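Local atomic coordinates of Dot/Icm T4SS effector (Legionella pneumophila, PDB entry 6VVE), a protein that acts as a kinase effector of the Dot/Icm type IV secretion system and is switched on by the host's inositol hexakisphosphate. Residues Q231-Y234 with V235-I239; K156-Q159 with P160-E163; E21-K24 with E25-I28. All coordinates share one frame; numbering follows the deposited sequence.

Interaction 1: Q231-Y234 with V235-I239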
loop_
_atom_site.group_PDB
_atom_site.type_symbol
_atom_site.label_atom_id
_atom_site.label_comp_id
_atom_site.label_asym_id
_atom_site.label_seq_id
_atom_site.Cartn_x
_atom_site.Cartn_y
_atom_site.Cartn_z
ATOM N N GLN A 231 10.940 3.985 1.726
ATOM C CA GLN A 231 10.563 3.015 0.705
ATOM C C GLN A 231 10.301 3.691 -0.630
ATOM O O GLN A 231 10.831 3.271 -1.670
ATOM C CB GLN A 231 9.318 2.260 1.188
ATOM C CG GLN A 231 8.947 1.031 0.420
ATOM C CD GLN A 231 7.802 0.292 1.083
ATOM O OE1 GLN A 231 6.685 0.803 1.170
ATOM N NE2 GLN A 231 8.085 -0.896 1.586
ATOM N N TRP A 232 9.473 4.737 -0.617
ATOM C CA TRP A 232 9.109 5.437 -1.845
ATOM C C TRP A 232 10.342 5.855 -2.639
ATOM O O TRP A 232 10.334 5.830 -3.878
ATOM C CB TRP A 232 8.273 6.674 -1.498
ATOM C CG TRP A 232 9.048 7.664 -0.688
ATOM C CD1 TRP A 232 9.199 7.673 0.670
ATOM C CD2 TRP A 232 9.789 8.783 -1.181
ATOM N NE1 TRP A 232 9.997 8.732 1.051
ATOM C CE2 TRP A 232 10.368 9.427 -0.071
ATOM C CE3 TRP A 232 10.031 9.297 -2.455
ATOM C CZ2 TRP A 232 11.155 10.570 -0.198
ATOM C CZ3 TRP A 232 10.816 10.440 -2.579
ATOM C CH2 TRP A 232 11.369 11.056 -1.459
ATOM N N LEU A 233 11.410 6.251 -1.942
ATOM C CA LEU A 233 12.611 6.716 -2.628
ATOM C C LEU A 233 13.319 5.572 -3.334
ATOM O O LEU A 233 13.849 5.756 -4.444
ATOM C CB LEU A 233 13.544 7.390 -1.627
ATOM C CG LEU A 233 14.824 8.024 -2.161
ATOM C CD1 LEU A 233 14.508 9.222 -3.033
ATOM C CD2 LEU A 233 15.742 8.422 -0.998
ATOM N N TYR A 234 13.342 4.386 -2.710
ATOM C CA TYR A 234 14.011 3.244 -3.328
ATOM C C TYR A 234 13.325 2.850 -4.634
ATOM O O TYR A 234 13.991 2.567 -5.640
ATOM C CB TYR A 234 14.017 2.044 -2.383
ATOM C CG TYR A 234 14.523 2.307 -0.982
ATOM C CD1 TYR A 234 15.331 3.403 -0.694
ATOM C CD2 TYR A 234 14.218 1.431 0.054
ATOM C CE1 TYR A 234 15.784 3.638 0.586
ATOM C CE2 TYR A 234 14.684 1.645 1.340
ATOM C CZ TYR A 234 15.451 2.757 1.604
ATOM O OH TYR A 234 15.891 2.966 2.886
ATOM N N VAL A 235 11.989 2.822 -4.631
ATOM C CA VAL A 235 11.248 2.459 -5.835
ATOM C C VAL A 235 11.560 3.437 -6.962
ATOM O O VAL A 235 11.875 3.037 -8.094
ATOM C CB VAL A 235 9.737 2.404 -5.537
ATOM C CG1 VAL A 235 8.957 2.117 -6.808
ATOM C CG2 VAL A 235 9.437 1.358 -4.469
ATOM N N TYR A 236 11.487 4.738 -6.669
ATOM C CA TYR A 236 11.674 5.727 -7.723
ATOM C C TYR A 236 13.087 5.676 -8.298
ATOM O O TYR A 236 13.273 5.701 -9.519
ATOM C CB TYR A 236 11.378 7.128 -7.201
ATOM C CG TYR A 236 11.355 8.149 -8.312
ATOM C CD1 TYR A 236 10.217 8.328 -9.092
ATOM C CD2 TYR A 236 12.467 8.937 -8.585
ATOM C CE1 TYR A 236 10.190 9.262 -10.116
ATOM C CE2 TYR A 236 12.443 9.880 -9.600
ATOM C CZ TYR A 236 11.307 10.028 -10.366
ATOM O OH TYR A 236 11.278 10.950 -11.386
ATOM N N ASN A 237 14.096 5.619 -7.425
ATOM C CA ASN A 237 15.480 5.642 -7.896
ATOM C C ASN A 237 15.848 4.360 -8.630
ATOM O O ASN A 237 16.673 4.396 -9.542
ATOM C CB ASN A 237 16.436 5.876 -6.727
ATOM C CG ASN A 237 16.578 7.346 -6.385
ATOM O OD1 ASN A 237 17.553 7.995 -6.773
ATOM N ND2 ASN A 237 15.597 7.887 -5.670
ATOM N N PHE A 238 15.259 3.224 -8.249
ATOM C CA PHE A 238 15.513 1.990 -8.985
ATOM C C PHE A 238 15.016 2.102 -10.420
ATOM O O PHE A 238 15.674 1.623 -11.351
ATOM C CB PHE A 238 14.841 0.805 -8.291
ATOM C CG PHE A 238 15.019 -0.499 -9.023
ATOM C CD1 PHE A 238 16.221 -1.182 -8.967
ATOM C CD2 PHE A 238 13.983 -1.036 -9.775
ATOM C CE1 PHE A 238 16.396 -2.378 -9.646
ATOM C CE2 PHE A 238 14.151 -2.239 -10.453
ATOM C CZ PHE A 238 15.363 -2.908 -10.383
ATOM N N ILE A 239 13.856 2.749 -10.619
ATOM C CA ILE A 239 13.268 2.837 -11.953
ATOM C C ILE A 239 13.875 3.998 -12.733
ATOM O O ILE A 239 14.102 3.896 -13.944
ATOM C CB ILE A 239 11.739 2.963 -11.834
ATOM C CG1 ILE A 239 11.167 1.771 -11.058
ATOM C CG2 ILE A 239 11.095 3.065 -13.197
ATOM C CD1 ILE A 239 9.668 1.859 -10.803
#
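The carboxamide of N237 overlaps the isobutyl group of L233 one helical turn earlier, with ND2 just 3.1 Å from CD1 of L233. That close spacing follows from a polar tie: N237 ND2 donates to L233 O at 3.0 Å. The backbone N of N237 gives the same oxygen a second bond, also 3.0 Å long and nearly straight at 167°. The two donors arrive on opposite faces of the L233 carbonyl plane, which leaves room for both. N237 CG stands anti to its own carbonyl carbon (chi1 -83°), and from there the amide turns back along the helix with L233 O close to its plane. At the other end of the amide, OD1 accepts from the backbone of S285, so the group is held at both ends and its flip state is well defined.

Around this pair the regular i to i+4 bonds continue. V235 N reaches Q231 O at 3.2 Å, and F238 N reaches Y234 O at 3.0 Å. Aliphatic carbons line the same carbonyls: V235 CG2 lies 3.7 Å from Q231 O, and F238 CB comes to 3.3 Å from Y234 O. The polar ends of other residues are used elsewhere. Y234 OH bonds to Y260 and Q231 NE2 to the backbone oxygen of H179. W232 NE1 bonds to S269 OG, while its ring makes a cation-pi contact with K170 of helix 159-174. The whole is an alpha helix with an i+4 asparagine capturing a backbone carbonyl, packed in what is probably the helical C-lobe of a kinase fold.

Interaction 2: K156-Q159 with P160-E163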
loop_
_atom_site.group_PDB
_atom_site.type_symbol
_atom_site.label_atom_id
_atom_site.label_comp_id
_atom_site.label_asym_id
_atom_site.label_seq_id
_atom_site.Cartn_x
_atom_site.Cartn_y
_atom_site.Cartn_z
ATOM N N LYS A 156 9.043 5.871 -20.083
ATOM C CA LYS A 156 8.974 7.274 -20.493
ATOM C C LYS A 156 7.528 7.709 -20.735
ATOM O O LYS A 156 7.057 8.685 -20.141
ATOM C CB LYS A 156 9.824 7.498 -21.748
ATOM C CG LYS A 156 9.821 8.931 -22.269
ATOM C CD LYS A 156 10.851 9.815 -21.559
ATOM C CE LYS A 156 10.783 11.255 -22.072
ATOM N NZ LYS A 156 11.536 12.220 -21.222
ATOM N N ILE A 157 6.819 7.004 -21.624
ATOM C CA ILE A 157 5.458 7.414 -21.960
ATOM C C ILE A 157 4.568 7.371 -20.724
ATOM O O ILE A 157 3.680 8.216 -20.554
ATOM C CB ILE A 157 4.892 6.538 -23.092
ATOM C CG1 ILE A 157 5.668 6.744 -24.397
ATOM C CG2 ILE A 157 3.414 6.851 -23.310
ATOM C CD1 ILE A 157 5.352 8.045 -25.117
ATOM N N ASP A 158 4.790 6.394 -19.838
ATOM C CA ASP A 158 3.990 6.235 -18.627
ATOM C C ASP A 158 4.736 6.673 -17.370
ATOM O O ASP A 158 4.398 6.238 -16.267
ATOM C CB ASP A 158 3.536 4.780 -18.486
ATOM C CG ASP A 158 2.743 4.293 -19.692
ATOM O OD1 ASP A 158 1.827 5.016 -20.137
ATOM O OD2 ASP A 158 3.054 3.194 -20.202
ATOM N N GLN A 159 5.738 7.535 -17.511
ATOM C CA GLN A 159 6.452 8.027 -16.337
ATOM C C GLN A 159 5.528 8.708 -15.332
ATOM O O GLN A 159 5.724 8.510 -14.120
ATOM C CB GLN A 159 7.565 8.990 -16.765
ATOM C CG GLN A 159 8.293 9.634 -15.598
ATOM C CD GLN A 159 9.684 10.105 -15.967
ATOM O OE1 GLN A 159 10.037 10.167 -17.143
ATOM N NE2 GLN A 159 10.482 10.430 -14.961
ATOM N N PRO A 160 4.527 9.494 -15.742
ATOM C CA PRO A 160 3.624 10.094 -14.741
ATOM C C PRO A 160 2.894 9.065 -13.898
ATOM O O PRO A 160 2.631 9.326 -12.718
ATOM C CB PRO A 160 2.649 10.919 -15.599
ATOM C CG PRO A 160 3.401 11.189 -16.877
ATOM C CD PRO A 160 4.247 9.972 -17.113
ATOM N N LYS A 161 2.550 7.903 -14.467
ATOM C CA LYS A 161 1.907 6.857 -13.676
ATOM C C LYS A 161 2.777 6.454 -12.491
ATOM O O LYS A 161 2.298 6.340 -11.353
ATOM C CB LYS A 161 1.618 5.638 -14.546
ATOM C CG LYS A 161 0.473 5.800 -15.514
ATOM C CD LYS A 161 0.141 4.478 -16.190
ATOM C CE LYS A 161 -0.811 4.677 -17.358
ATOM N NZ LYS A 161 -1.116 3.395 -18.043
ATOM N N ILE A 162 4.064 6.219 -12.747
ATOM C CA ILE A 162 4.963 5.790 -11.684
ATOM C C ILE A 162 5.228 6.940 -10.719
ATOM O O ILE A 162 5.267 6.745 -9.501
ATOM C CB ILE A 162 6.269 5.234 -12.287
ATOM C CG1 ILE A 162 5.957 4.171 -13.342
ATOM C CG2 ILE A 162 7.151 4.664 -11.187
ATOM C CD1 ILE A 162 7.175 3.503 -13.937
ATOM N N GLU A 163 5.420 8.148 -11.246
ATOM C CA GLU A 163 5.599 9.317 -10.391
ATOM C C GLU A 163 4.427 9.463 -9.423
ATOM O O GLU A 163 4.622 9.623 -8.212
ATOM C CB GLU A 163 5.755 10.578 -11.246
ATOM C CG GLU A 163 6.845 10.499 -12.308
ATOM C CD GLU A 163 8.004 11.453 -12.053
ATOM O OE1 GLU A 163 7.856 12.393 -11.246
ATOM O OE2 GLU A 163 9.075 11.253 -12.663
HETATM O O HOH W 1 0.922 1.355 -18.558
#
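Q159, D158 and P160 have the most surface buried here, and Q159 is tied to E163 one turn ahead. Its amide NE2 donates to E163 OE2 at 2.8 Å, meeting that oxygen nearly along its C-O axis. The bond is somewhat bent, at 144°, OE2 lying out of the amide plane; that plane and the carboxylate are turned 46° apart. Q159 is extended beyond CG, whereas E163 folds at its second torsion (chi2 -114°), and that bend brings the carboxylate back over the glutamine, with OE2 3.4 Å from Q159 CG. The backbone repeats the pairing: E163 N bonds to Q159 O at 2.9 Å.

D158 occupies the N-cap position, yet its carboxylate does not cap the helix; OD2 instead accepts from the backbone N of N154. Its side chain runs alongside that of K161, pointing the same way. The ion pair between D158 OD1 and K161 NZ is long, at 4.0 Å, and one water joins the two groups, accepting from K161 NZ at 2.9 Å and giving D158 OD2 only a weak bond. K161 N likewise makes just a weak bond to D158 O. K161 NZ has firmer partners in the backbone oxygens of T197 and E198.

P160 fits the first helical turn, where its missing N-H costs no bond, and its CD sits 3.9 Å from I157 O. E163 OE2 also receives Y236 OH, while OE1 takes the backbone N of K288; so many donors would probably favour the ionised carboxylate, making the glutamine-glutamate pair the firmer side-chain link and D158-K161 a looser, water-assisted one.

Interaction 3: E21-K24 with E25-I28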
loop_
_atom_site.group_PDB
_atom_site.type_symbol
_atom_site.label_atom_id
_atom_site.label_comp_id
_atom_site.label_asym_id
_atom_site.label_seq_id
_atom_site.Cartn_x
_atom_site.Cartn_y
_atom_site.Cartn_z
ATOM N N GLU A 21 -17.861 -10.580 16.288
ATOM C CA GLU A 21 -19.243 -10.212 16.533
ATOM C C GLU A 21 -19.564 -10.338 18.017
ATOM O O GLU A 21 -19.161 -11.317 18.654
ATOM C CB GLU A 21 -20.194 -11.115 15.727
ATOM C CG GLU A 21 -21.394 -10.393 15.135
ATOM C CD GLU A 21 -20.989 -9.345 14.116
ATOM O OE1 GLU A 21 -21.820 -8.471 13.790
ATOM O OE2 GLU A 21 -19.832 -9.398 13.646
ATOM N N PRO A 22 -20.280 -9.366 18.604
ATOM C CA PRO A 22 -20.713 -8.092 18.009
ATOM C C PRO A 22 -19.565 -7.097 17.895
ATOM O O PRO A 22 -18.517 -7.299 18.507
ATOM C CB PRO A 22 -21.785 -7.588 18.984
ATOM C CG PRO A 22 -22.176 -8.789 19.802
ATOM C CD PRO A 22 -20.913 -9.593 19.915
ATOM N N ASN A 23 -19.766 -6.033 17.123
ATOM C CA ASN A 23 -18.726 -5.047 16.848
ATOM C C ASN A 23 -19.283 -3.652 17.076
ATOM O O ASN A 23 -20.332 -3.302 16.524
ATOM C CB ASN A 23 -18.214 -5.184 15.408
ATOM C CG ASN A 23 -16.775 -4.749 15.259
ATOM O OD1 ASN A 23 -16.454 -3.566 15.394
ATOM N ND2 ASN A 23 -15.897 -5.708 14.968
ATOM N N LYS A 24 -18.586 -2.860 17.888
ATOM C CA LYS A 24 -19.013 -1.493 18.141
ATOM C C LYS A 24 -18.405 -0.491 17.167
ATOM O O LYS A 24 -18.948 0.608 17.014
ATOM C CB LYS A 24 -18.643 -1.069 19.566
ATOM C CG LYS A 24 -18.782 -2.156 20.612
ATOM C CD LYS A 24 -18.874 -1.557 22.009
ATOM C CE LYS A 24 -20.289 -1.088 22.319
ATOM N NZ LYS A 24 -21.068 -2.140 23.033
ATOM N N GLU A 25 -17.305 -0.845 16.498
ATOM C CA GLU A 25 -16.519 0.115 15.734
ATOM C C GLU A 25 -16.682 -0.015 14.232
ATOM O O GLU A 25 -16.697 1.000 13.535
ATOM C CB GLU A 25 -15.031 -0.026 16.081
ATOM C CG GLU A 25 -14.726 -0.031 17.572
ATOM C CD GLU A 25 -13.236 -0.104 17.866
ATOM O OE1 GLU A 25 -12.431 0.031 16.918
ATOM O OE2 GLU A 25 -12.870 -0.296 19.048
ATOM N N PHE A 26 -16.803 -1.227 13.703
ATOM C CA PHE A 26 -16.814 -1.437 12.264
ATOM C C PHE A 26 -17.853 -2.479 11.879
ATOM O O PHE A 26 -18.072 -3.456 12.605
ATOM C CB PHE A 26 -15.435 -1.889 11.751
ATOM C CG PHE A 26 -14.332 -0.910 12.019
ATOM C CD1 PHE A 26 -14.116 0.159 11.162
ATOM C CD2 PHE A 26 -13.502 -1.058 13.117
ATOM C CE1 PHE A 26 -13.101 1.061 11.396
ATOM C CE2 PHE A 26 -12.481 -0.153 13.360
ATOM C CZ PHE A 26 -12.278 0.904 12.496
ATOM N N LYS A 27 -18.481 -2.265 10.718
ATOM C CA LYS A 27 -19.447 -3.195 10.151
ATOM C C LYS A 27 -19.189 -3.307 8.657
ATOM O O LYS A 27 -18.717 -2.355 8.025
ATOM C CB LYS A 27 -20.892 -2.745 10.391
ATOM C CG LYS A 27 -21.312 -2.703 11.852
ATOM C CD LYS A 27 -21.525 -4.103 12.419
ATOM C CE LYS A 27 -21.951 -4.038 13.883
ATOM N NZ LYS A 27 -22.131 -5.389 14.485
ATOM N N ILE A 28 -19.530 -4.465 8.091
ATOM C CA ILE A 28 -19.399 -4.723 6.663
ATOM C C ILE A 28 -20.796 -4.882 6.079
ATOM O O ILE A 28 -21.598 -5.686 6.581
ATOM C CB ILE A 28 -18.553 -5.977 6.382
ATOM C CG1 ILE A 28 -17.192 -5.877 7.068
ATOM C CG2 ILE A 28 -18.394 -6.174 4.882
ATOM C CD1 ILE A 28 -16.339 -4.726 6.595
#
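The loop 21-24 turns sharply into the strand that follows, the end-to-end directions of 21-24 and 25-27 lying 128° apart; a cis peptide precedes P22. N23 supports the turn. Its CG is anti to the backbone N (chi1 -151°), which carries the amide oxygen in across the bend. There OD1 accepts two backbone donors: E25 N at 3.1 Å, within the carbonyl plane, and F26 N at 2.9 Å, from above that plane. The paired bonds fix the rotation of the amide, whose ND2 donates to S20 O.

K27 reaches back past the turn with its chain bent at chi2 (-74°), laying CE 3.2 Å from N23 O. Its NZ meets E21 OE1 at 3.2 Å in a salt bridge whose hydrogen bond is weak, the two side chains crossing at about a right angle. F26 sends its ring elsewhere, to I113 and E114 of helix 102-121. The E21 side chain is about 11 Å from bound inositol hexakisphosphate. The bond from E25 N to N23 OD1 defines an Asx turn, here leading into strand 26-30 of a four-stranded antiparallel sheet.

Interactions 1 and 2 are neighbours, their centres 13 Å apart, and they touch: Y236 of helix 231-239 reaches E163 of helix 159-174 through its hydroxyl, 2.6 Å from OH to OE2, and I239 packs on I162. Interaction 3 lies on the opposite side of the chain's centre, about 40 Å from interaction 2 between centres. Burial separates them. Interaction 1 is core, its polar ends met by backbone groups and by side chains from elsewhere; the surface contacts 2 and 3 combine an amide's hydrogen bonds with an ion pair, long in 2 and weakly hydrogen-bonded in 3. All three are local, but 231-239 stays within a helix, 156-163 starts one, and 21-28 turns into a strand.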